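Local coordinates for 378aa long hypothetical citrate synthase (Sulfolobus tokodaii, PDB 1VGM), which is a hypothetical citrate synthase by name, a largely helical homodimer of the citrate synthase family, at residues Glu46-Tyr54 with Gln62-Ile70; Glu75-Ile84 with Thr99-Tyr108. All blocks are in the same frame, centred on the assembly; numbering follows the deposited sequence.

Overall arrangement
Contacts 1 and 2 are two helix pairs of one largely helical chain. They come in series along the sequence: contact 1 is complete before contact 2 begins. Their centres lie about 24 Å apart. Their nearest atoms are about 7 Å apart, so the pairs do not touch. Helix 60-71 of contact 1 is followed directly by helix 78-84 of contact 2. Helix 117-139 packs against both and joins them within the citrate synthase fold. Both also meet the second subunit. Contact 1 receives the C-terminal residues Ile375 and Arg378 of that subunit, while contact 2 lies against its Thr83 and Thr99. Both pairs therefore help form the dimer.

Contact 1 (Glu46-Tyr54 with Gln62-Ile70); sequences EELIHLMLY and QLNQIKGII
The His50 ring meets Ile66 at its edge, where Ile66 CD1 lies near the ring plane, 3.9 Å from His50 CD2. Tyr54 CB of its own helix covers one face, offset toward the rim. Gln62 CB approaches the ring obliquely, 3.6 Å from His50 NE2. The Gln62 amide is turned 43° from the ring. At the edge of the Tyr54 ring lies His50 O, and Ile66 CD1 comes obliquely to Tyr54 CE1 at 4.0 Å. His50 CG lies opposite the backbone N (chi1 -175°), which carries the ring toward segment 62-70.

The axes of the two segments cross at 103°, with knobs-into-holes packing from both sides. Ile66 is the knob among Glu46, Ile49, His50 and Tyr54. Glu46 sits among Leu63, Ile66, Lys67 and Ile70. Leu63 CD1 lies 3.7 Å from Glu46 CB and also touches Glu47 CG. The Glu46 chain bends at chi2 and crosses the Ile70 side chain at about a right angle, with Glu46 CG 3.7 Å from Ile70 CD1. Ile49 and Ile70 meet tip to tip, CD1 to CD1 at 4.0 Å.

No hydrogen bond joins the two segments. The polar ends turn to other partners: Glu46 to Tyr153 N, His50 ND1 to Glu56 O, Tyr54 to Glu119, Glu47 OE1 to Arg378 of the second subunit by a salt bridge, and Glu47 OE2 to Ser44. Apolar packing thus holds the contact, helped by the carbon stems of polar residues.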
loop_
_atom_site.group_PDB
_atom_site.type_symbol
_atom_site.label_atom_id
_atom_site.label_comp_id
_atom_site.label_asym_id
_atom_site.label_seq_id
_atom_site.Cartn_x
_atom_site.Cartn_y
_atom_site.Cartn_z
ATOM N N GLU A 46 14.786 -9.300 -20.134
ATOM C CA GLU A 46 13.638 -9.719 -20.941
ATOM C C GLU A 46 13.404 -11.232 -20.883
ATOM O O GLU A 46 12.260 -11.694 -20.848
ATOM C CB GLU A 46 13.817 -9.288 -22.404
ATOM C CG GLU A 46 13.679 -7.790 -22.635
ATOM C CD GLU A 46 15.014 -7.077 -22.711
ATOM O OE1 GLU A 46 15.945 -7.453 -21.954
ATOM O OE2 GLU A 46 15.129 -6.135 -23.524
ATOM N N GLU A 47 14.479 -12.012 -20.878
ATOM C CA GLU A 47 14.329 -13.453 -20.749
ATOM C C GLU A 47 13.854 -13.848 -19.355
ATOM O O GLU A 47 13.042 -14.764 -19.206
ATOM C CB GLU A 47 15.645 -14.147 -21.089
ATOM C CG GLU A 47 15.967 -14.082 -22.580
ATOM C CD GLU A 47 17.385 -14.522 -22.897
ATOM O OE1 GLU A 47 17.571 -15.637 -23.424
ATOM O OE2 GLU A 47 18.311 -13.740 -22.618
ATOM N N LEU A 48 14.342 -13.144 -18.336
ATOM C CA LEU A 48 13.873 -13.351 -16.969
ATOM C C LEU A 48 12.420 -12.934 -16.751
ATOM O O LEU A 48 11.672 -13.611 -16.046
ATOM C CB LEU A 48 14.764 -12.598 -15.972
ATOM C CG LEU A 48 14.331 -12.731 -14.501
ATOM C CD1 LEU A 48 14.200 -14.213 -14.113
ATOM C CD2 LEU A 48 15.354 -12.042 -13.600
ATOM N N ILE A 49 12.016 -11.826 -17.359
ATOM C CA ILE A 49 10.606 -11.461 -17.381
ATOM C C ILE A 49 9.762 -12.647 -17.830
ATOM O O ILE A 49 8.788 -13.002 -17.162
ATOM C CB ILE A 49 10.328 -10.273 -18.334
ATOM C CG1 ILE A 49 10.964 -8.998 -17.789
ATOM C CG2 ILE A 49 8.828 -10.066 -18.491
ATOM C CD1 ILE A 49 10.912 -7.831 -18.776
ATOM N N HIS A 50 10.128 -13.256 -18.956
ATOM C CA HIS A 50 9.332 -14.354 -19.507
ATOM C C HIS A 50 9.418 -15.581 -18.599
ATOM O O HIS A 50 8.438 -16.306 -18.416
ATOM C CB HIS A 50 9.823 -14.718 -20.917
ATOM C CG HIS A 50 8.980 -15.748 -21.603
ATOM N ND1 HIS A 50 9.097 -17.100 -21.351
ATOM C CD2 HIS A 50 8.000 -15.625 -22.531
ATOM C CE1 HIS A 50 8.228 -17.762 -22.094
ATOM N NE2 HIS A 50 7.549 -16.890 -22.818
ATOM N N LEU A 51 10.597 -15.813 -18.034
ATOM C CA LEU A 51 10.785 -16.933 -17.119
ATOM C C LEU A 51 9.868 -16.780 -15.902
ATOM O O LEU A 51 9.104 -17.696 -15.566
ATOM C CB LEU A 51 12.251 -17.004 -16.678
ATOM C CG LEU A 51 12.696 -18.074 -15.679
ATOM C CD1 LEU A 51 12.422 -19.469 -16.234
ATOM C CD2 LEU A 51 14.188 -17.889 -15.380
ATOM N N MET A 52 9.938 -15.622 -15.245
ATOM C CA MET A 52 9.179 -15.413 -14.014
ATOM C C MET A 52 7.670 -15.425 -14.250
ATOM O O MET A 52 6.918 -15.934 -13.420
ATOM C CB MET A 52 9.578 -14.095 -13.335
ATOM C CG MET A 52 10.980 -14.081 -12.706
ATOM S SD MET A 52 11.369 -15.497 -11.637
ATOM C CE MET A 52 11.615 -14.704 -10.085
ATOM N N LEU A 53 7.217 -14.862 -15.367
ATOM C CA LEU A 53 5.781 -14.682 -15.569
ATOM C C LEU A 53 5.162 -15.905 -16.235
ATOM O O LEU A 53 4.086 -16.360 -15.840
ATOM C CB LEU A 53 5.510 -13.435 -16.415
ATOM C CG LEU A 53 5.868 -12.095 -15.756
ATOM C CD1 LEU A 53 5.661 -10.954 -16.756
ATOM C CD2 LEU A 53 5.007 -11.876 -14.520
ATOM N N TYR A 54 5.852 -16.441 -17.238
ATOM C CA TYR A 54 5.317 -17.544 -18.028
ATOM C C TYR A 54 5.868 -18.901 -17.584
ATOM O O TYR A 54 5.262 -19.935 -17.852
ATOM C CB TYR A 54 5.615 -17.315 -19.519
ATOM C CG TYR A 54 4.903 -16.114 -20.111
ATOM C CD1 TYR A 54 5.386 -14.825 -19.901
ATOM C CD2 TYR A 54 3.734 -16.262 -20.865
ATOM C CE1 TYR A 54 4.729 -13.711 -20.419
ATOM C CE2 TYR A 54 3.063 -15.145 -21.393
ATOM C CZ TYR A 54 3.571 -13.876 -21.164
ATOM O OH TYR A 54 2.926 -12.770 -21.684
ATOM N N GLN A 62 9.005 -16.193 -28.603
ATOM C CA GLN A 62 8.456 -15.701 -27.345
ATOM C C GLN A 62 9.223 -14.490 -26.815
ATOM O O GLN A 62 8.615 -13.545 -26.319
ATOM C CB GLN A 62 8.444 -16.817 -26.293
ATOM C CG GLN A 62 7.529 -17.987 -26.670
ATOM C CD GLN A 62 7.809 -19.248 -25.868
ATOM O OE1 GLN A 62 8.955 -19.547 -25.538
ATOM N NE2 GLN A 62 6.760 -19.993 -25.557
ATOM N N LEU A 63 10.550 -14.514 -26.920
ATOM C CA LEU A 63 11.366 -13.379 -26.483
ATOM C C LEU A 63 11.048 -12.133 -27.304
ATOM O O LEU A 63 10.985 -11.031 -26.767
ATOM C CB LEU A 63 12.855 -13.707 -26.607
ATOM C CG LEU A 63 13.884 -12.613 -26.277
ATOM C CD1 LEU A 63 13.645 -12.041 -24.891
ATOM C CD2 LEU A 63 15.280 -13.199 -26.367
ATOM N N ASN A 64 10.841 -12.304 -28.607
ATOM C CA ASN A 64 10.486 -11.174 -29.459
ATOM C C ASN A 64 9.104 -10.617 -29.124
ATOM O O ASN A 64 8.837 -9.429 -29.311
ATOM C CB ASN A 64 10.540 -11.578 -30.934
ATOM C CG ASN A 64 11.947 -11.494 -31.508
ATOM O OD1 ASN A 64 12.778 -10.734 -31.017
ATOM N ND2 ASN A 64 12.217 -12.274 -32.550
ATOM N N GLN A 65 8.228 -11.472 -28.617
ATOM C CA GLN A 65 6.936 -11.007 -28.154
ATOM C C GLN A 65 7.063 -10.156 -26.886
ATOM O O GLN A 65 6.432 -9.106 -26.787
ATOM C CB GLN A 65 6.005 -12.207 -27.932
ATOM C CG GLN A 65 5.563 -12.843 -29.250
ATOM C CD GLN A 65 4.773 -14.127 -29.077
ATOM O OE1 GLN A 65 5.160 -15.018 -28.323
ATOM N NE2 GLN A 65 3.660 -14.230 -29.792
ATOM N N ILE A 66 7.889 -10.588 -25.934
ATOM C CA ILE A 66 8.187 -9.765 -24.760
ATOM C C ILE A 66 8.691 -8.384 -25.161
ATOM O O ILE A 66 8.182 -7.370 -24.686
ATOM C CB ILE A 66 9.271 -10.402 -23.857
ATOM C CG1 ILE A 66 8.819 -11.782 -23.376
ATOM C CG2 ILE A 66 9.543 -9.487 -22.651
ATOM C CD1 ILE A 66 7.628 -11.735 -22.436
ATOM N N LYS A 67 9.701 -8.346 -26.027
ATOM C CA LYS A 67 10.294 -7.080 -26.454
ATOM C C LYS A 67 9.270 -6.193 -27.174
ATOM O O LYS A 67 9.268 -4.968 -27.014
ATOM C CB LYS A 67 11.502 -7.349 -27.367
ATOM C CG LYS A 67 12.615 -8.151 -26.693
ATOM C CD LYS A 67 13.792 -8.423 -27.627
ATOM C CE LYS A 67 14.998 -8.932 -26.838
ATOM N NZ LYS A 67 16.167 -9.311 -27.693
ATOM N N GLY A 68 8.395 -6.822 -27.952
ATOM C CA GLY A 68 7.331 -6.094 -28.621
ATOM C C GLY A 68 6.344 -5.417 -27.679
ATOM O O GLY A 68 5.934 -4.280 -27.909
ATOM N N ILE A 69 5.950 -6.107 -26.617
ATOM C CA ILE A 69 5.073 -5.491 -25.633
ATOM C C ILE A 69 5.787 -4.346 -24.922
ATOM O O ILE A 69 5.240 -3.254 -24.777
ATOM C CB ILE A 69 4.603 -6.520 -24.588
ATOM C CG1 ILE A 69 3.716 -7.573 -25.268
ATOM C CG2 ILE A 69 3.842 -5.813 -23.467
ATOM C CD1 ILE A 69 3.509 -8.848 -24.438
ATOM N N ILE A 70 7.011 -4.601 -24.483
ATOM C CA ILE A 70 7.802 -3.576 -23.820
ATOM C C ILE A 70 7.850 -2.325 -24.674
ATOM O O ILE A 70 7.518 -1.230 -24.209
ATOM C CB ILE A 70 9.250 -4.066 -23.549
ATOM C CG1 ILE A 70 9.241 -5.105 -22.420
ATOM C CG2 ILE A 70 10.141 -2.894 -23.168
ATOM C CD1 ILE A 70 10.519 -5.902 -22.295
#

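Contact 2 (Glu75-Ile84 with Thr99-Tyr108); sequences EVPEQVISTI and TAFGILASIY
Pro77 and the side chains of Leu104, Ile107 and Tyr108 fit closely where the loop enters helix 78-84. The proline ring is the bump, and the three side chains form the hollow. Pro77 CD presses on Leu104 CD2 at 3.4 Å, with the two side chains at about a right angle. Pro77 CB is equally near Ile107 CD1, at 3.4 Å. Both are shorter than carbons normally approach, so the packing is tight here. Tyr108 comes from the opposite direction, and its ring meets Pro77 CD obliquely.

Farther along, Val80 fills the next hollow. Its CG2 lies opposite its own carbonyl carbon and drops between Ile103 and Leu104, 3.7 Å from Ile103 CG2. Its CG1 turns to Ala100 CB, at 4.2 Å. Ala100 is small, and there the backbones come close: the CA atoms of Val80 and Ala100 are 5.6 Å apart. Ile84 CD1 rests on the same methyl. Ile103 is the answering bump and enters the hollow between Gln79, Val80 and Thr83. Its CG2 lies against Gln79 CB as well as Val80, and its CD1 meets Thr83 tip to tip, 3.7 Å from Thr83 CB. Gln79 bends so that its OE1 meets Ile107 CD1 at 3.5 Å. At the loop end, a water spans Tyr108 OH and Glu75 OE2; its bond to the glutamate is weak.

The axes of the two short segments run roughly antiparallel, at 154°. Helix 117-139 packs on Ile84, Ala100 and Leu104, and its Lys127 is hydrogen-bonded to Glu75 O. Helix 203-214 packs on Leu104 and Phe101. Thr83 OG1 is hydrogen-bonded to Thr83 OG1 of the second subunit, and Gln79 NE2 to Ser86 O of that subunit. Ile103 packs on its Thr99, which places helices 78-84 and 93-108 at the dimer interface.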
loop_
_atom_site.group_PDB
_atom_site.type_symbol
_atom_site.label_atom_id
_atom_site.label_comp_id
_atom_site.label_asym_id
_atom_site.label_seq_id
_atom_site.Cartn_x
_atom_site.Cartn_y
_atom_site.Cartn_z
ATOM N N GLU A 75 4.814 4.745 -23.029
ATOM C CA GLU A 75 3.965 5.915 -22.817
ATOM C C GLU A 75 3.277 5.848 -21.455
ATOM O O GLU A 75 2.866 4.775 -21.017
ATOM C CB GLU A 75 2.899 5.990 -23.913
ATOM C CG GLU A 75 2.366 4.618 -24.328
ATOM C CD GLU A 75 0.903 4.645 -24.746
ATOM O OE1 GLU A 75 0.554 5.459 -25.633
ATOM O OE2 GLU A 75 0.108 3.851 -24.191
ATOM N N VAL A 76 3.135 6.995 -20.801
ATOM C CA VAL A 76 2.268 7.105 -19.629
ATOM C C VAL A 76 1.292 8.270 -19.791
ATOM O O VAL A 76 1.519 9.173 -20.598
ATOM C CB VAL A 76 3.089 7.352 -18.341
ATOM C CG1 VAL A 76 3.936 6.133 -18.012
ATOM C CG2 VAL A 76 3.965 8.585 -18.524
ATOM N N PRO A 77 0.194 8.268 -19.021
ATOM C CA PRO A 77 -0.740 9.399 -19.064
ATOM C C PRO A 77 0.013 10.686 -18.788
ATOM O O PRO A 77 0.990 10.688 -18.032
ATOM C CB PRO A 77 -1.746 9.081 -17.959
ATOM C CG PRO A 77 -1.682 7.586 -17.815
ATOM C CD PRO A 77 -0.241 7.233 -18.065
ATOM N N GLU A 78 -0.424 11.782 -19.401
ATOM C CA GLU A 78 0.303 13.034 -19.258
ATOM C C GLU A 78 0.164 13.548 -17.829
ATOM O O GLU A 78 0.998 14.325 -17.353
ATOM C CB GLU A 78 -0.203 14.070 -20.273
ATOM C CG GLU A 78 -1.639 14.523 -20.093
ATOM C CD GLU A 78 -2.048 15.540 -21.150
ATOM O OE1 GLU A 78 -3.015 16.295 -20.911
ATOM O OE2 GLU A 78 -1.399 15.582 -22.220
ATOM N N GLN A 79 -0.879 13.099 -17.134
ATOM C CA GLN A 79 -1.042 13.455 -15.727
ATOM C C GLN A 79 0.164 13.032 -14.908
ATOM O O GLN A 79 0.539 13.711 -13.955
ATOM C CB GLN A 79 -2.297 12.806 -15.137
ATOM C CG GLN A 79 -3.579 13.559 -15.446
ATOM C CD GLN A 79 -4.178 13.149 -16.776
ATOM O OE1 GLN A 79 -3.583 12.368 -17.526
ATOM N NE2 GLN A 79 -5.360 13.673 -17.078
ATOM N N VAL A 80 0.766 11.905 -15.277
ATOM C CA VAL A 80 1.937 11.399 -14.566
ATOM C C VAL A 80 3.066 12.411 -14.648
ATOM O O VAL A 80 3.669 12.779 -13.637
ATOM C CB VAL A 80 2.444 10.071 -15.175
ATOM C CG1 VAL A 80 3.768 9.675 -14.523
ATOM C CG2 VAL A 80 1.409 8.987 -14.982
ATOM N N ILE A 81 3.357 12.846 -15.867
ATOM C CA ILE A 81 4.436 13.793 -16.098
ATOM C C ILE A 81 4.113 15.089 -15.357
ATOM O O ILE A 81 4.937 15.625 -14.620
ATOM C CB ILE A 81 4.605 14.073 -17.614
ATOM C CG1 ILE A 81 4.911 12.763 -18.341
ATOM C CG2 ILE A 81 5.730 15.088 -17.854
ATOM C CD1 ILE A 81 6.187 12.067 -17.868
ATOM N N SER A 82 2.894 15.571 -15.549
ATOM C CA SER A 82 2.473 16.831 -14.967
ATOM C C SER A 82 2.682 16.829 -13.456
ATOM O O SER A 82 3.199 17.787 -12.888
ATOM C CB SER A 82 0.999 17.079 -15.292
ATOM O OG SER A 82 0.532 18.232 -14.621
ATOM N N THR A 83 2.284 15.744 -12.803
ATOM C CA THR A 83 2.367 15.668 -11.350
ATOM C C THR A 83 3.799 15.475 -10.846
ATOM O O THR A 83 4.226 16.148 -9.908
ATOM C CB THR A 83 1.494 14.520 -10.819
ATOM O OG1 THR A 83 0.120 14.823 -11.082
ATOM C CG2 THR A 83 1.706 14.330 -9.317
ATOM N N ILE A 84 4.533 14.555 -11.462
ATOM C CA ILE A 84 5.931 14.305 -11.101
ATOM C C ILE A 84 6.741 15.601 -11.159
ATOM O O ILE A 84 7.496 15.937 -10.234
ATOM C CB ILE A 84 6.564 13.260 -12.065
ATOM C CG1 ILE A 84 6.248 11.846 -11.584
ATOM C CG2 ILE A 84 8.069 13.456 -12.156
ATOM C CD1 ILE A 84 6.754 10.758 -12.529
ATOM N N THR A 99 3.247 7.829 -5.943
ATOM C CA THR A 99 2.278 8.773 -6.490
ATOM C C THR A 99 1.997 8.496 -7.962
ATOM O O THR A 99 0.843 8.439 -8.370
ATOM C CB THR A 99 2.766 10.234 -6.369
ATOM O OG1 THR A 99 3.050 10.537 -4.998
ATOM C CG2 THR A 99 1.689 11.187 -6.881
ATOM N N ALA A 100 3.056 8.333 -8.752
ATOM C CA ALA A 100 2.906 8.029 -10.173
ATOM C C ALA A 100 2.058 6.782 -10.381
ATOM O O ALA A 100 1.184 6.757 -11.248
ATOM C CB ALA A 100 4.279 7.848 -10.828
ATOM N N PHE A 101 2.307 5.744 -9.588
ATOM C CA PHE A 101 1.572 4.493 -9.757
ATOM C C PHE A 101 0.115 4.612 -9.324
ATOM O O PHE A 101 -0.723 3.831 -9.765
ATOM C CB PHE A 101 2.257 3.360 -8.986
ATOM C CG PHE A 101 3.277 2.617 -9.804
ATOM C CD1 PHE A 101 2.950 1.412 -10.420
ATOM C CD2 PHE A 101 4.550 3.148 -9.997
ATOM C CE1 PHE A 101 3.869 0.750 -11.226
ATOM C CE2 PHE A 101 5.488 2.494 -10.807
ATOM C CZ PHE A 101 5.147 1.293 -11.422
ATOM N N GLY A 102 -0.170 5.590 -8.463
ATOM C CA GLY A 102 -1.538 5.898 -8.094
ATOM C C GLY A 102 -2.281 6.502 -9.262
ATOM O O GLY A 102 -3.441 6.160 -9.521
ATOM N N ILE A 103 -1.603 7.382 -9.993
ATOM C CA ILE A 103 -2.166 7.936 -11.217
ATOM C C ILE A 103 -2.401 6.888 -12.312
ATOM O O ILE A 103 -3.437 6.918 -12.980
ATOM C CB ILE A 103 -1.270 9.070 -11.761
ATOM C CG1 ILE A 103 -1.337 10.264 -10.805
ATOM C CG2 ILE A 103 -1.718 9.476 -13.163
ATOM C CD1 ILE A 103 -0.306 11.335 -11.070
ATOM N N LEU A 104 -1.463 5.958 -12.492
ATOM C CA LEU A 104 -1.648 4.883 -13.466
ATOM C C LEU A 104 -2.841 3.998 -13.094
ATOM O O LEU A 104 -3.660 3.655 -13.948
ATOM C CB LEU A 104 -0.376 4.021 -13.579
ATOM C CG LEU A 104 0.909 4.686 -14.098
ATOM C CD1 LEU A 104 2.037 3.672 -14.154
ATOM C CD2 LEU A 104 0.678 5.275 -15.474
ATOM N N ALA A 105 -2.943 3.636 -11.819
ATOM C CA ALA A 105 -4.088 2.873 -11.324
ATOM C C ALA A 105 -5.411 3.592 -11.586
ATOM O O ALA A 105 -6.396 2.962 -11.964
ATOM C CB ALA A 105 -3.935 2.596 -9.826
ATOM N N SER A 106 -5.438 4.904 -11.382
ATOM C CA SER A 106 -6.658 5.678 -11.595
ATOM C C SER A 106 -7.077 5.721 -13.064
ATOM O O SER A 106 -8.269 5.651 -13.387
ATOM C CB SER A 106 -6.476 7.108 -11.077
ATOM O OG SER A 106 -6.515 7.149 -9.663
ATOM N N ILE A 107 -6.099 5.845 -13.952
ATOM C CA ILE A 107 -6.399 6.124 -15.345
ATOM C C ILE A 107 -6.550 4.843 -16.153
ATOM O O ILE A 107 -7.485 4.717 -16.943
ATOM C CB ILE A 107 -5.319 7.024 -15.973
ATOM C CG1 ILE A 107 -5.367 8.404 -15.311
ATOM C CG2 ILE A 107 -5.549 7.158 -17.483
ATOM C CD1 ILE A 107 -4.345 9.378 -15.822
ATOM N N TYR A 108 -5.650 3.885 -15.944
ATOM C CA TYR A 108 -5.783 2.569 -16.578
ATOM C C TYR A 108 -6.775 1.652 -15.860
ATOM O O TYR A 108 -7.563 0.956 -16.499
ATOM C CB TYR A 108 -4.421 1.876 -16.660
ATOM C CG TYR A 108 -3.402 2.594 -17.524
ATOM C CD1 TYR A 108 -2.113 2.843 -17.052
ATOM C CD2 TYR A 108 -3.718 2.999 -18.818
ATOM C CE1 TYR A 108 -1.165 3.473 -17.850
ATOM C CE2 TYR A 108 -2.775 3.631 -19.624
ATOM C CZ TYR A 108 -1.501 3.862 -19.133
ATOM O OH TYR A 108 -0.556 4.463 -19.933
HETATM O O HOH W 1 -1.258 5.721 -22.290
#